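Local structure of Mgp-operon protein 3 (Mycoplasma pneumoniae, 6RJ1) at residues V62-Q67 / L82-Q87; V170-P175 / A360-Q365; N462-V467 / V699-L704; D691-Y696 / S730-V735; Y888-V893 / N920-S925. The protein is a cell-surface adhesion protein, also known as P40/P90, that probably helps this human pathogen attach to host cells by recognising sugars. One frame throughout, in Å; residues are numbered along the deposited sequence.

Interaction 1: V62-Q67 / L82-Q87; sequences VRVKFQ and LSFDTQ
The side chains of Lys65 and Asp85 cross at about a right angle, and it is carbon rather than nitrogen that meets the carboxylate: Lys65 CD lies 3.3 Å from Asp85 OD2, while Lys65 NZ stays 4.3 Å from that oxygen, too far for a salt bridge, though the opposite charges probably still attract. A bend at the last torsion (chi4 -66°) swings NZ off the line of the extended chain, and Lys65 NZ donates to Ser83 OG at 3.0 Å. The other carboxylate oxygen, Asp85 OD1, accepts from Glu88 N and so makes Asp85 the N-cap of helix 86-93. Strands 64-66 and 82-84 form an isolated two-stranded antiparallel hairpin with a long, irregular connection, in which Lys65 and Ser83 are a hydrogen-bonded pair; Lys65 N reaches Ser83 O at 2.9 Å in an almost straight bond. Val64, Phe66, Leu82 and Phe84 share the opposite face. Two valine methyls slant against the Phe84 ring, with Val62 CG2 3.7 Å from Phe84 CE1 and Val64 CG2 3.9 Å from Phe84 CD1, while Arg63 O sits in the ring plane at its edge. Tyr451 of helix 446-454 meets Phe84 edge-to-face. Farther along, Leu82 CD1 approaches Phe66 CD1 at 3.6 Å.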
# COMPACT_ATOMS: atom_id res chain seq x y z
N VAL A 62 11.86 19.02 4.88
CA VAL A 62 11.83 18.90 3.42
C VAL A 62 10.55 19.57 2.88
O VAL A 62 9.48 19.39 3.45
CB VAL A 62 12.03 17.44 2.92
CG1 VAL A 62 10.80 16.56 3.17
CG2 VAL A 62 12.43 17.41 1.45
N ARG A 63 10.68 20.41 1.84
CA ARG A 63 9.54 21.08 1.22
C ARG A 63 9.58 20.90 -0.30
O ARG A 63 10.61 21.14 -0.91
CB ARG A 63 9.45 22.57 1.63
CG ARG A 63 9.03 22.79 3.10
CD ARG A 63 7.67 22.20 3.45
NE ARG A 63 7.29 22.46 4.84
CZ ARG A 63 7.69 21.74 5.89
NH1 ARG A 63 8.50 20.70 5.72
NH2 ARG A 63 7.28 22.06 7.11
N VAL A 64 8.47 20.42 -0.88
CA VAL A 64 8.39 20.17 -2.32
C VAL A 64 7.33 21.06 -2.98
O VAL A 64 6.28 21.32 -2.38
CB VAL A 64 8.22 18.65 -2.66
CG1 VAL A 64 8.21 18.41 -4.17
CG2 VAL A 64 9.31 17.81 -2.01
N LYS A 65 7.64 21.57 -4.19
CA LYS A 65 6.71 22.37 -4.97
C LYS A 65 6.51 21.78 -6.37
O LYS A 65 7.43 21.19 -6.94
CB LYS A 65 7.09 23.87 -5.01
CG LYS A 65 8.30 24.24 -5.88
CD LYS A 65 8.48 25.75 -6.04
CE LYS A 65 9.71 26.15 -6.82
NZ LYS A 65 10.99 25.79 -6.13
N PHE A 66 5.30 21.91 -6.89
CA PHE A 66 4.93 21.49 -8.24
C PHE A 66 4.53 22.74 -9.01
O PHE A 66 3.67 23.50 -8.57
CB PHE A 66 3.81 20.43 -8.21
CG PHE A 66 3.20 20.09 -9.56
CD1 PHE A 66 3.94 19.43 -10.53
CD2 PHE A 66 1.88 20.41 -9.84
CE1 PHE A 66 3.37 19.11 -11.76
CE2 PHE A 66 1.31 20.08 -11.08
CZ PHE A 66 2.07 19.44 -12.03
N GLN A 67 5.20 22.99 -10.14
CA GLN A 67 4.89 24.16 -10.96
C GLN A 67 3.74 23.84 -11.91
O GLN A 67 3.93 23.11 -12.88
CB GLN A 67 6.12 24.69 -11.70
CG GLN A 67 6.49 26.15 -11.37
CD GLN A 67 5.41 27.19 -11.67
OE1 GLN A 67 5.20 28.12 -10.88
NE2 GLN A 67 4.72 27.07 -12.80
N LEU A 82 8.68 19.51 -10.79
CA LEU A 82 8.93 19.08 -9.42
C LEU A 82 10.29 19.62 -8.98
O LEU A 82 11.29 19.47 -9.69
CB LEU A 82 8.91 17.54 -9.38
CG LEU A 82 7.77 16.84 -8.64
CD1 LEU A 82 6.44 17.52 -8.84
CD2 LEU A 82 7.67 15.39 -9.05
N SER A 83 10.32 20.29 -7.82
CA SER A 83 11.54 20.85 -7.23
C SER A 83 11.40 21.01 -5.73
O SER A 83 10.29 21.02 -5.20
CB SER A 83 11.90 22.19 -7.86
OG SER A 83 10.88 23.14 -7.63
N PHE A 84 12.54 21.15 -5.03
CA PHE A 84 12.53 21.37 -3.60
C PHE A 84 12.37 22.87 -3.33
O PHE A 84 13.05 23.68 -3.97
CB PHE A 84 13.81 20.82 -2.94
CG PHE A 84 13.97 19.31 -2.94
CD1 PHE A 84 13.17 18.51 -2.14
CD2 PHE A 84 14.97 18.71 -3.70
CE1 PHE A 84 13.33 17.12 -2.13
CE2 PHE A 84 15.14 17.32 -3.68
CZ PHE A 84 14.31 16.53 -2.90
N ASP A 85 11.44 23.22 -2.44
CA ASP A 85 11.15 24.60 -2.05
C ASP A 85 12.04 25.01 -0.86
O ASP A 85 11.61 24.94 0.30
CB ASP A 85 9.66 24.79 -1.73
CG ASP A 85 9.17 26.22 -1.94
OD1 ASP A 85 9.66 27.13 -1.22
OD2 ASP A 85 8.33 26.43 -2.83
N THR A 86 13.28 25.43 -1.17
CA THR A 86 14.32 25.88 -0.24
C THR A 86 13.82 27.04 0.65
O THR A 86 14.14 27.07 1.85
CB THR A 86 15.61 26.19 -1.02
OG1 THR A 86 16.11 24.96 -1.56
CG2 THR A 86 16.70 26.85 -0.17
N GLN A 87 13.02 27.96 0.08
CA GLN A 87 12.43 29.11 0.76
C GLN A 87 11.44 28.69 1.86
O GLN A 87 11.48 29.26 2.96
CB GLN A 87 11.76 30.06 -0.24
CG GLN A 87 12.76 30.88 -1.06
CD GLN A 87 12.10 31.77 -2.08
OE1 GLN A 87 11.22 31.35 -2.85
NE2 GLN A 87 12.53 33.03 -2.14

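Interaction 2: V170-P175 / A360-Q365; sequences VTPYTP and AQALHQ
Ala362 sets one methyl into a shallow group of three side chains from a turn, an example of how a small residue lets a loop come close to a helix. The apolar contacts centre on that methyl. Ala362 CB lies 3.8 Å from Thr171 CB and 4.0 Å from Pro172 CD, and it meets the edge of the Tyr173 ring at CD2, 3.8 Å away. Pro172 CG covers one face of the same ring, toward its rim. Beside this group Thr171 CG2, anti to its own carbonyl carbon, crosses Leu363 obliquely and comes 3.8 Å from Leu363 CD2.

The hydrogen bonds shape the turn itself. Thr174 N donates to Thr171 O at 3.0 Å, and Thr171 N donates in return to Thr174 OG1 at 2.9 Å. Both threonine hydroxyls are also tied to one carboxylate, that of Glu240, through Thr171 OG1 with OE2 and Thr174 OG1 with OE1. This leaves the methyl of Thr171 for the apolar side of the contact. The arrangement is that of a type I beta turn, Thr171 to Thr174, docked through carbon atoms of Thr171, Pro172 and Tyr173 against the flank of the short helix 360-365.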
# COMPACT_ATOMS: atom_id res chain seq x y z
N VAL A 170 -5.36 7.33 5.39
CA VAL A 170 -6.25 6.61 6.28
C VAL A 170 -5.44 6.37 7.56
O VAL A 170 -4.34 5.82 7.52
CB VAL A 170 -6.78 5.29 5.66
CG1 VAL A 170 -7.63 4.51 6.67
CG2 VAL A 170 -7.56 5.54 4.38
N THR A 171 -5.97 6.84 8.70
CA THR A 171 -5.27 6.69 9.97
C THR A 171 -5.82 5.46 10.71
O THR A 171 -6.93 5.02 10.39
CB THR A 171 -5.40 7.97 10.82
OG1 THR A 171 -6.73 8.08 11.34
CG2 THR A 171 -4.99 9.23 10.06
N PRO A 172 -5.13 4.94 11.75
CA PRO A 172 -5.70 3.81 12.50
C PRO A 172 -7.03 4.14 13.22
O PRO A 172 -7.68 3.22 13.74
CB PRO A 172 -4.60 3.48 13.51
CG PRO A 172 -3.81 4.72 13.64
CD PRO A 172 -3.81 5.32 12.28
N TYR A 173 -7.43 5.43 13.24
CA TYR A 173 -8.66 5.90 13.89
C TYR A 173 -9.77 6.25 12.89
O TYR A 173 -10.83 6.73 13.31
CB TYR A 173 -8.38 7.07 14.85
CG TYR A 173 -7.26 6.76 15.82
CD1 TYR A 173 -7.43 5.81 16.82
CD2 TYR A 173 -6.02 7.38 15.70
CE1 TYR A 173 -6.39 5.49 17.70
CE2 TYR A 173 -4.98 7.07 16.57
CZ TYR A 173 -5.17 6.13 17.56
OH TYR A 173 -4.14 5.81 18.41
N THR A 174 -9.55 5.98 11.59
CA THR A 174 -10.52 6.24 10.53
C THR A 174 -11.64 5.19 10.67
O THR A 174 -11.37 4.00 10.50
CB THR A 174 -9.86 6.22 9.14
OG1 THR A 174 -8.80 7.19 9.10
CG2 THR A 174 -10.85 6.48 8.00
N PRO A 175 -12.88 5.61 11.01
CA PRO A 175 -13.96 4.62 11.14
C PRO A 175 -14.55 4.21 9.78
O PRO A 175 -14.38 4.93 8.80
CB PRO A 175 -14.99 5.33 12.02
CG PRO A 175 -14.77 6.78 11.80
CD PRO A 175 -13.38 6.98 11.24
N ALA A 360 -3.99 14.22 14.14
CA ALA A 360 -2.65 14.81 14.04
C ALA A 360 -1.52 13.87 14.47
O ALA A 360 -0.56 13.69 13.71
CB ALA A 360 -2.59 16.10 14.84
N GLN A 361 -1.65 13.24 15.66
CA GLN A 361 -0.65 12.33 16.23
C GLN A 361 -0.57 11.01 15.49
O GLN A 361 0.50 10.38 15.47
CB GLN A 361 -0.85 12.12 17.73
CG GLN A 361 -0.86 13.42 18.54
CD GLN A 361 -2.25 14.01 18.73
OE1 GLN A 361 -3.19 13.77 17.96
NE2 GLN A 361 -2.40 14.81 19.77
N ALA A 362 -1.68 10.59 14.86
CA ALA A 362 -1.75 9.37 14.06
C ALA A 362 -0.97 9.59 12.77
O ALA A 362 -0.17 8.72 12.40
CB ALA A 362 -3.19 9.00 13.77
N LEU A 363 -1.14 10.77 12.14
CA LEU A 363 -0.45 11.16 10.90
C LEU A 363 1.05 11.30 11.11
O LEU A 363 1.81 10.73 10.33
CB LEU A 363 -1.04 12.45 10.31
CG LEU A 363 -2.48 12.40 9.82
CD1 LEU A 363 -3.08 13.79 9.80
CD2 LEU A 363 -2.58 11.72 8.45
N HIS A 364 1.47 12.02 12.16
CA HIS A 364 2.89 12.19 12.51
C HIS A 364 3.61 10.83 12.59
O HIS A 364 4.73 10.69 12.10
CB HIS A 364 3.03 12.96 13.84
CG HIS A 364 4.40 12.89 14.42
ND1 HIS A 364 5.43 13.68 13.92
CD2 HIS A 364 4.90 12.09 15.39
CE1 HIS A 364 6.51 13.33 14.60
NE2 HIS A 364 6.24 12.38 15.50
N GLN A 365 2.94 9.83 13.21
CA GLN A 365 3.38 8.46 13.41
C GLN A 365 3.46 7.67 12.09
O GLN A 365 4.23 6.71 12.01
CB GLN A 365 2.44 7.76 14.39
CG GLN A 365 3.13 6.74 15.30
CD GLN A 365 4.07 7.35 16.32
OE1 GLN A 365 3.70 8.23 17.12
NE2 GLN A 365 5.30 6.88 16.33

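Interaction 3: N462-V467 / V699-L704; sequences NGQIVV and VNESEL
Glu701 turns its carboxylate toward a methylene group: Glu701 OE2 lies 3.4 Å from Asn462 CB, although the amide of Gln464 is close by. Gln464 NE2 remains 4.1 Å from Glu701 OE2, with the amide and carboxylate planes 74° apart, so three polar side chains gather here without pairing across the contact. A bend in the glutamate at chi2 (-138°) sets CD off the straight line of the chain. The side chains of Gln464 and Leu704 run past each other in opposite directions, with Gln464 NE2 4.0 Å from Leu704 CB, and the amide oxygen, Gln464 OE1, accepts a weak hydrogen bond from Arg708 NE further along the helix.

Deeper in, the contact becomes apolar. Val466 and Leu704 cross at about a right angle, Val466 CG2 standing 3.8 Å from Leu704 CD2, and Leu704 also touches Val480, Leu461 and Leu550. One leucine of the helix thus packs against the sheet containing strand 464-468 and also against strand 549-563.

The strong polar bonding lies within the start of helix 701-712, a textbook capping box. Glu703 N donates to Asn700 OD1 at 3.0 Å, and Asn700 N donates to Glu703 OE1, also at 3.0 Å, on the anti lone pair. Ser702 OG adds a second donor to Asn700 OD1 at 2.9 Å, reaching it from the opposite face of the amide to Glu703 N.

The chemistry implies a division of labour: the capping box fixes where the helix begins, and apolar contact seats it on the sheet. Carboxylates in the first helical turn, including that of Glu701, would probably also interact favourably with the helix dipole.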
# COMPACT_ATOMS: atom_id res chain seq x y z
N ASN A 462 24.19 -5.41 -5.15
CA ASN A 462 25.37 -5.26 -6.00
C ASN A 462 25.59 -3.83 -6.52
O ASN A 462 25.45 -3.57 -7.72
CB ASN A 462 25.32 -6.29 -7.15
CG ASN A 462 25.56 -7.71 -6.71
OD1 ASN A 462 24.67 -8.39 -6.16
ND2 ASN A 462 26.77 -8.20 -6.94
N GLY A 463 25.91 -2.92 -5.60
CA GLY A 463 26.19 -1.51 -5.90
C GLY A 463 24.97 -0.66 -6.21
O GLY A 463 25.11 0.54 -6.50
N GLN A 464 23.78 -1.26 -6.15
CA GLN A 464 22.52 -0.57 -6.42
C GLN A 464 21.69 -0.51 -5.16
O GLN A 464 21.57 -1.52 -4.45
CB GLN A 464 21.72 -1.24 -7.55
CG GLN A 464 22.48 -1.35 -8.86
CD GLN A 464 21.61 -0.99 -10.01
OE1 GLN A 464 21.41 0.18 -10.32
NE2 GLN A 464 21.06 -2.00 -10.68
N ILE A 465 21.11 0.66 -4.89
CA ILE A 465 20.25 0.86 -3.74
C ILE A 465 18.85 1.15 -4.24
O ILE A 465 18.67 2.01 -5.11
CB ILE A 465 20.78 1.96 -2.77
CG1 ILE A 465 22.19 1.61 -2.24
CG2 ILE A 465 19.82 2.19 -1.62
CD1 ILE A 465 23.29 2.38 -2.84
N VAL A 466 17.88 0.40 -3.73
CA VAL A 466 16.47 0.55 -4.07
C VAL A 466 15.76 1.14 -2.86
O VAL A 466 15.93 0.64 -1.75
CB VAL A 466 15.81 -0.77 -4.57
CG1 VAL A 466 14.40 -0.52 -5.10
CG2 VAL A 466 16.67 -1.43 -5.65
N VAL A 467 14.99 2.22 -3.06
CA VAL A 467 14.23 2.89 -2.00
C VAL A 467 12.77 2.92 -2.41
O VAL A 467 12.48 3.26 -3.55
CB VAL A 467 14.78 4.31 -1.65
CG1 VAL A 467 13.92 5.00 -0.59
CG2 VAL A 467 16.24 4.24 -1.20
N VAL A 699 12.50 -9.24 -9.13
CA VAL A 699 13.06 -8.36 -10.15
C VAL A 699 14.60 -8.49 -10.17
O VAL A 699 15.25 -8.45 -9.12
CB VAL A 699 12.52 -6.90 -10.05
CG1 VAL A 699 11.94 -6.57 -8.67
CG2 VAL A 699 13.52 -5.85 -10.49
N ASN A 700 15.16 -8.70 -11.39
CA ASN A 700 16.60 -8.85 -11.64
C ASN A 700 17.30 -7.51 -11.91
O ASN A 700 16.63 -6.50 -12.15
CB ASN A 700 16.85 -9.84 -12.78
CG ASN A 700 16.21 -9.47 -14.09
OD1 ASN A 700 16.56 -8.48 -14.73
ND2 ASN A 700 15.26 -10.28 -14.52
N GLU A 701 18.66 -7.53 -11.92
CA GLU A 701 19.53 -6.38 -12.15
C GLU A 701 19.22 -5.60 -13.43
O GLU A 701 19.26 -4.37 -13.40
CB GLU A 701 21.01 -6.76 -12.10
CG GLU A 701 21.56 -6.92 -10.69
CD GLU A 701 22.94 -6.33 -10.44
OE1 GLU A 701 23.90 -6.78 -11.11
OE2 GLU A 701 23.05 -5.43 -9.58
N SER A 702 18.93 -6.30 -14.55
CA SER A 702 18.62 -5.63 -15.82
C SER A 702 17.26 -4.90 -15.75
O SER A 702 17.13 -3.82 -16.32
CB SER A 702 18.69 -6.60 -17.00
OG SER A 702 17.49 -7.34 -17.19
N GLU A 703 16.29 -5.47 -15.02
CA GLU A 703 14.97 -4.86 -14.81
C GLU A 703 15.13 -3.62 -13.92
O GLU A 703 14.48 -2.60 -14.16
CB GLU A 703 13.98 -5.85 -14.19
CG GLU A 703 13.51 -6.94 -15.15
CD GLU A 703 12.63 -8.01 -14.53
OE1 GLU A 703 13.08 -8.65 -13.55
OE2 GLU A 703 11.51 -8.23 -15.04
N LEU A 704 16.03 -3.69 -12.92
CA LEU A 704 16.35 -2.59 -12.03
C LEU A 704 17.11 -1.50 -12.77
O LEU A 704 16.86 -0.32 -12.54
CB LEU A 704 17.16 -3.07 -10.81
CG LEU A 704 16.38 -3.81 -9.72
CD1 LEU A 704 17.32 -4.49 -8.75
CD2 LEU A 704 15.42 -2.89 -8.98

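Interaction 4: D691-Y696 / S730-V735; sequences DQLLVY and SHYLPV
Gln692 and Leu733 are joined by a backbone hydrogen bond from Leu733 N to Gln692 O, 2.7 Å long. The reciprocal bonds of the Leu694–His731 pair follow it, each 2.7 Å, with Leu694 N reaching His731 O and His731 N reaching Leu694 O. Side chains close round this antiparallel pairing. Leu694 and Leu733 lie side by side and point the same way, Leu694 CB being 4.1 Å from Leu733 CD2. Tyr732 CG is anti to the backbone N (chi1 172°), and the ring beyond it presents its edge to the backbone, with Asp691 O in the ring plane 3.2 Å from Tyr732 CD1; Pro734 CD covers the centre of one of its faces. Gln692 runs beside the same proline, its CB 3.7 Å from Pro734 CA.

A second shell holds these groups in place. The Gln692 amide is used at both ends, NE2 donating to Ala672 O and OE1 accepting from Asn777 N. Tyr732 OH is hydrogen-bonded to Asp671 O, fixing the far end of the ring, and the imidazole of His731 stacks on Phe834.

The pair sits inside a larger mixed sheet: strand 693-699 is flanked on its other side by strand 549-563, antiparallel to it, and strand 723-732 also pairs in parallel with strand 496-498. Helix 666-673 receives Gln692 NE2 and Tyr732 OH, while strands 808-815 and 834-838 lie against Leu733.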
# COMPACT_ATOMS: atom_id res chain seq x y z
N ASP A 691 -10.14 -4.33 -6.46
CA ASP A 691 -10.18 -4.05 -5.03
C ASP A 691 -9.43 -5.08 -4.19
O ASP A 691 -9.50 -6.27 -4.48
CB ASP A 691 -11.63 -3.89 -4.55
CG ASP A 691 -12.34 -2.71 -5.20
OD1 ASP A 691 -12.19 -1.58 -4.69
OD2 ASP A 691 -13.04 -2.91 -6.22
N GLN A 692 -8.68 -4.59 -3.16
CA GLN A 692 -7.89 -5.38 -2.21
C GLN A 692 -6.87 -6.26 -2.95
O GLN A 692 -6.71 -7.45 -2.64
CB GLN A 692 -8.78 -6.21 -1.25
CG GLN A 692 -9.94 -5.45 -0.63
CD GLN A 692 -9.63 -4.79 0.69
OE1 GLN A 692 -8.62 -4.12 0.86
NE2 GLN A 692 -10.51 -4.96 1.65
N LEU A 693 -6.18 -5.66 -3.93
CA LEU A 693 -5.21 -6.35 -4.77
C LEU A 693 -3.77 -6.27 -4.28
O LEU A 693 -3.18 -5.18 -4.25
CB LEU A 693 -5.32 -5.84 -6.21
CG LEU A 693 -5.85 -6.81 -7.27
CD1 LEU A 693 -7.24 -7.35 -6.93
CD2 LEU A 693 -5.87 -6.14 -8.62
N LEU A 694 -3.21 -7.44 -3.92
CA LEU A 694 -1.81 -7.53 -3.54
C LEU A 694 -1.00 -7.80 -4.80
O LEU A 694 -1.33 -8.67 -5.59
CB LEU A 694 -1.54 -8.60 -2.47
CG LEU A 694 -0.11 -8.55 -1.86
CD1 LEU A 694 -0.03 -7.59 -0.67
CD2 LEU A 694 0.37 -9.93 -1.49
N VAL A 695 0.03 -7.00 -5.00
CA VAL A 695 0.98 -7.04 -6.10
C VAL A 695 2.31 -7.49 -5.49
O VAL A 695 2.73 -6.98 -4.45
CB VAL A 695 1.05 -5.62 -6.75
CG1 VAL A 695 2.23 -5.49 -7.70
CG2 VAL A 695 -0.25 -5.29 -7.48
N TYR A 696 2.94 -8.49 -6.10
CA TYR A 696 4.22 -9.04 -5.62
C TYR A 696 5.06 -9.50 -6.80
O TYR A 696 4.53 -9.67 -7.90
CB TYR A 696 3.98 -10.21 -4.64
CG TYR A 696 3.24 -11.39 -5.24
CD1 TYR A 696 1.84 -11.41 -5.29
CD2 TYR A 696 3.93 -12.49 -5.75
CE1 TYR A 696 1.16 -12.48 -5.87
CE2 TYR A 696 3.25 -13.57 -6.31
CZ TYR A 696 1.87 -13.56 -6.38
OH TYR A 696 1.19 -14.61 -6.94
N SER A 730 -0.47 -10.41 -9.39
CA SER A 730 -1.44 -9.76 -8.53
C SER A 730 -2.40 -10.80 -8.00
O SER A 730 -2.68 -11.80 -8.68
CB SER A 730 -2.18 -8.65 -9.26
OG SER A 730 -3.18 -9.15 -10.14
N HIS A 731 -2.88 -10.57 -6.79
CA HIS A 731 -3.80 -11.49 -6.14
C HIS A 731 -4.81 -10.74 -5.30
O HIS A 731 -4.46 -9.79 -4.59
CB HIS A 731 -3.03 -12.50 -5.28
CG HIS A 731 -3.71 -13.82 -5.17
ND1 HIS A 731 -3.27 -14.92 -5.88
CD2 HIS A 731 -4.82 -14.16 -4.47
CE1 HIS A 731 -4.11 -15.90 -5.58
NE2 HIS A 731 -5.05 -15.49 -4.72
N TYR A 732 -6.05 -11.20 -5.36
CA TYR A 732 -7.14 -10.64 -4.58
C TYR A 732 -6.98 -11.12 -3.14
O TYR A 732 -6.97 -12.32 -2.87
CB TYR A 732 -8.48 -11.06 -5.20
CG TYR A 732 -9.72 -10.73 -4.40
CD1 TYR A 732 -10.04 -9.42 -4.08
CD2 TYR A 732 -10.62 -11.73 -4.04
CE1 TYR A 732 -11.21 -9.11 -3.38
CE2 TYR A 732 -11.79 -11.43 -3.35
CZ TYR A 732 -12.08 -10.12 -3.03
OH TYR A 732 -13.25 -9.87 -2.36
N LEU A 733 -6.80 -10.16 -2.24
CA LEU A 733 -6.59 -10.42 -0.83
C LEU A 733 -7.49 -9.51 0.03
O LEU A 733 -7.06 -8.46 0.49
CB LEU A 733 -5.08 -10.22 -0.52
CG LEU A 733 -4.54 -10.72 0.80
CD1 LEU A 733 -4.82 -12.19 1.01
CD2 LEU A 733 -3.04 -10.46 0.88
N PRO A 734 -8.77 -9.90 0.22
CA PRO A 734 -9.69 -9.06 1.01
C PRO A 734 -9.46 -9.15 2.51
O PRO A 734 -8.80 -10.09 2.95
CB PRO A 734 -11.06 -9.62 0.63
CG PRO A 734 -10.81 -11.04 0.35
CD PRO A 734 -9.46 -11.11 -0.28
N VAL A 735 -10.03 -8.22 3.31
CA VAL A 735 -9.96 -8.30 4.78
C VAL A 735 -10.84 -9.46 5.26
O VAL A 735 -11.85 -9.75 4.60
CB VAL A 735 -10.37 -7.01 5.54
CG1 VAL A 735 -9.21 -6.05 5.67
CG2 VAL A 735 -11.60 -6.33 4.94

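Interaction 5: Y888-V893 / N920-S925; sequences YAVITV and NGIASS
The Tyr888 ring carries Ser924 CB over one face and Ile922 CG2 at its edge. The first is a CH-pi contact, with Ser924 CB 3.9 Å from the ring centroid and 28° off the normal; the second brings Ile922 CG2 to 3.7 Å from Tyr888 CE2. Tyr888 CG lies between the backbone N and the carbonyl carbon (chi1 54°), and the ring beyond it reaches the 920-925 segment. The amide of Asn920 is the other flat group, and both its ends are used. Asn920 ND2 donates to Thr892 OG1 at 2.8 Å, with that oxygen nearly in the amide plane, while Asn920 OD1 accepts from Ile922 N at 3.0 Å in the carbonyl plane, which makes an Asx turn.

That turn lies at a corner of the chain. Strands 914-920 and 922-924 both pair with strand 888-896 in a small antiparallel sheet, and Gly921 between them has a positive phi (114°); in this conformation a beta carbon would collide with the carbonyl oxygen of Asn920. Asn920 N donates to Val890 O at 3.1 Å before the corner; after it, Val890 N makes a weak bond to Ile922 O, and Tyr888 and Ser924 exchange two bonds of 3.0 Å, from Tyr888 N to Ser924 O and from Ser924 N to Tyr888 O. Val890 and Ile922 lie side by side, their CG2 atoms 3.8 Å apart. Val942 of strand 939-945 touches both Tyr888 and Ile922, and Thr892 OG1 has a further partner in Gly961 O.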
# COMPACT_ATOMS: atom_id res chain seq x y z
N TYR A 888 5.44 -5.01 24.16
CA TYR A 888 5.89 -5.60 22.91
C TYR A 888 5.26 -6.99 22.74
O TYR A 888 4.80 -7.58 23.70
CB TYR A 888 7.44 -5.71 22.89
CG TYR A 888 8.03 -6.44 24.08
CD1 TYR A 888 8.38 -5.75 25.24
CD2 TYR A 888 8.24 -7.81 24.05
CE1 TYR A 888 8.91 -6.42 26.35
CE2 TYR A 888 8.76 -8.50 25.15
CZ TYR A 888 9.10 -7.80 26.29
OH TYR A 888 9.61 -8.48 27.38
N ALA A 889 5.30 -7.51 21.51
CA ALA A 889 4.82 -8.84 21.16
C ALA A 889 5.66 -9.36 20.00
O ALA A 889 6.15 -8.57 19.20
CB ALA A 889 3.34 -8.78 20.78
N VAL A 890 5.86 -10.68 19.93
CA VAL A 890 6.66 -11.29 18.87
C VAL A 890 5.90 -12.45 18.20
O VAL A 890 5.39 -13.35 18.89
CB VAL A 890 8.10 -11.70 19.33
CG1 VAL A 890 8.99 -12.06 18.14
CG2 VAL A 890 8.75 -10.61 20.16
N ILE A 891 5.83 -12.43 16.86
CA ILE A 891 5.21 -13.48 16.05
C ILE A 891 6.30 -14.29 15.33
O ILE A 891 7.25 -13.71 14.81
CB ILE A 891 4.13 -12.90 15.09
CG1 ILE A 891 2.82 -12.60 15.86
CG2 ILE A 891 3.88 -13.82 13.88
CD1 ILE A 891 1.76 -11.76 15.11
N THR A 892 6.15 -15.61 15.31
CA THR A 892 7.06 -16.50 14.60
C THR A 892 6.34 -17.01 13.35
O THR A 892 5.19 -17.45 13.43
CB THR A 892 7.52 -17.65 15.51
OG1 THR A 892 8.31 -17.09 16.56
CG2 THR A 892 8.35 -18.70 14.78
N VAL A 893 7.02 -16.95 12.20
CA VAL A 893 6.47 -17.47 10.95
C VAL A 893 7.29 -18.69 10.51
O VAL A 893 8.52 -18.61 10.41
CB VAL A 893 6.27 -16.40 9.86
CG1 VAL A 893 5.72 -17.02 8.58
CG2 VAL A 893 5.32 -15.30 10.34
N ASN A 920 4.66 -16.30 19.61
CA ASN A 920 5.65 -17.25 20.11
C ASN A 920 5.87 -17.34 21.63
O ASN A 920 6.57 -18.24 22.07
CB ASN A 920 6.99 -17.00 19.42
CG ASN A 920 7.60 -15.63 19.59
OD1 ASN A 920 7.45 -14.94 20.61
ND2 ASN A 920 8.35 -15.21 18.59
N GLY A 921 5.32 -16.41 22.42
CA GLY A 921 5.53 -16.43 23.86
C GLY A 921 6.32 -15.24 24.39
O GLY A 921 6.33 -15.01 25.61
N ILE A 922 6.99 -14.49 23.49
CA ILE A 922 7.73 -13.29 23.88
C ILE A 922 6.73 -12.15 23.76
O ILE A 922 6.43 -11.69 22.66
CB ILE A 922 9.03 -13.03 23.07
CG1 ILE A 922 9.98 -14.25 23.07
CG2 ILE A 922 9.72 -11.77 23.61
CD1 ILE A 922 11.20 -14.15 22.11
N ALA A 923 6.16 -11.75 24.89
CA ALA A 923 5.18 -10.68 24.97
C ALA A 923 5.20 -10.05 26.35
O ALA A 923 5.60 -10.69 27.33
CB ALA A 923 3.78 -11.21 24.67
N SER A 924 4.79 -8.77 26.41
CA SER A 924 4.68 -7.95 27.61
C SER A 924 3.81 -6.74 27.30
O SER A 924 3.65 -6.36 26.15
CB SER A 924 6.06 -7.50 28.10
OG SER A 924 5.96 -6.54 29.14
N SER A 925 3.24 -6.15 28.34
CA SER A 925 2.39 -4.97 28.25
C SER A 925 2.86 -3.93 29.27
O SER A 925 2.24 -2.88 29.42
CB SER A 925 0.93 -5.36 28.50
OG SER A 925 0.79 -5.98 29.77

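In the fold
From the N terminus, interaction 1 closes a short loop as a local hairpin. Interaction 2 then closes a much longer one, bringing the turn after strand 165-167 to helix 360-365; its centre lies about 25 Å from that of interaction 1. Interactions 3 and 4 cross, their segments alternating in the order 462-467, 691-696, 699-704, 730-735. Strand 693-699, helix 701-712 and strand 723-732 follow in succession, so this run ties the eight-stranded sheet holding strand 464-468 to the mixed sheet of interaction 4. Interaction 5, in series with all the others, closes a loop of 26 residues that contains most of strand 914-920, within a small antiparallel sheet toward the C terminus. None of the five nests inside another.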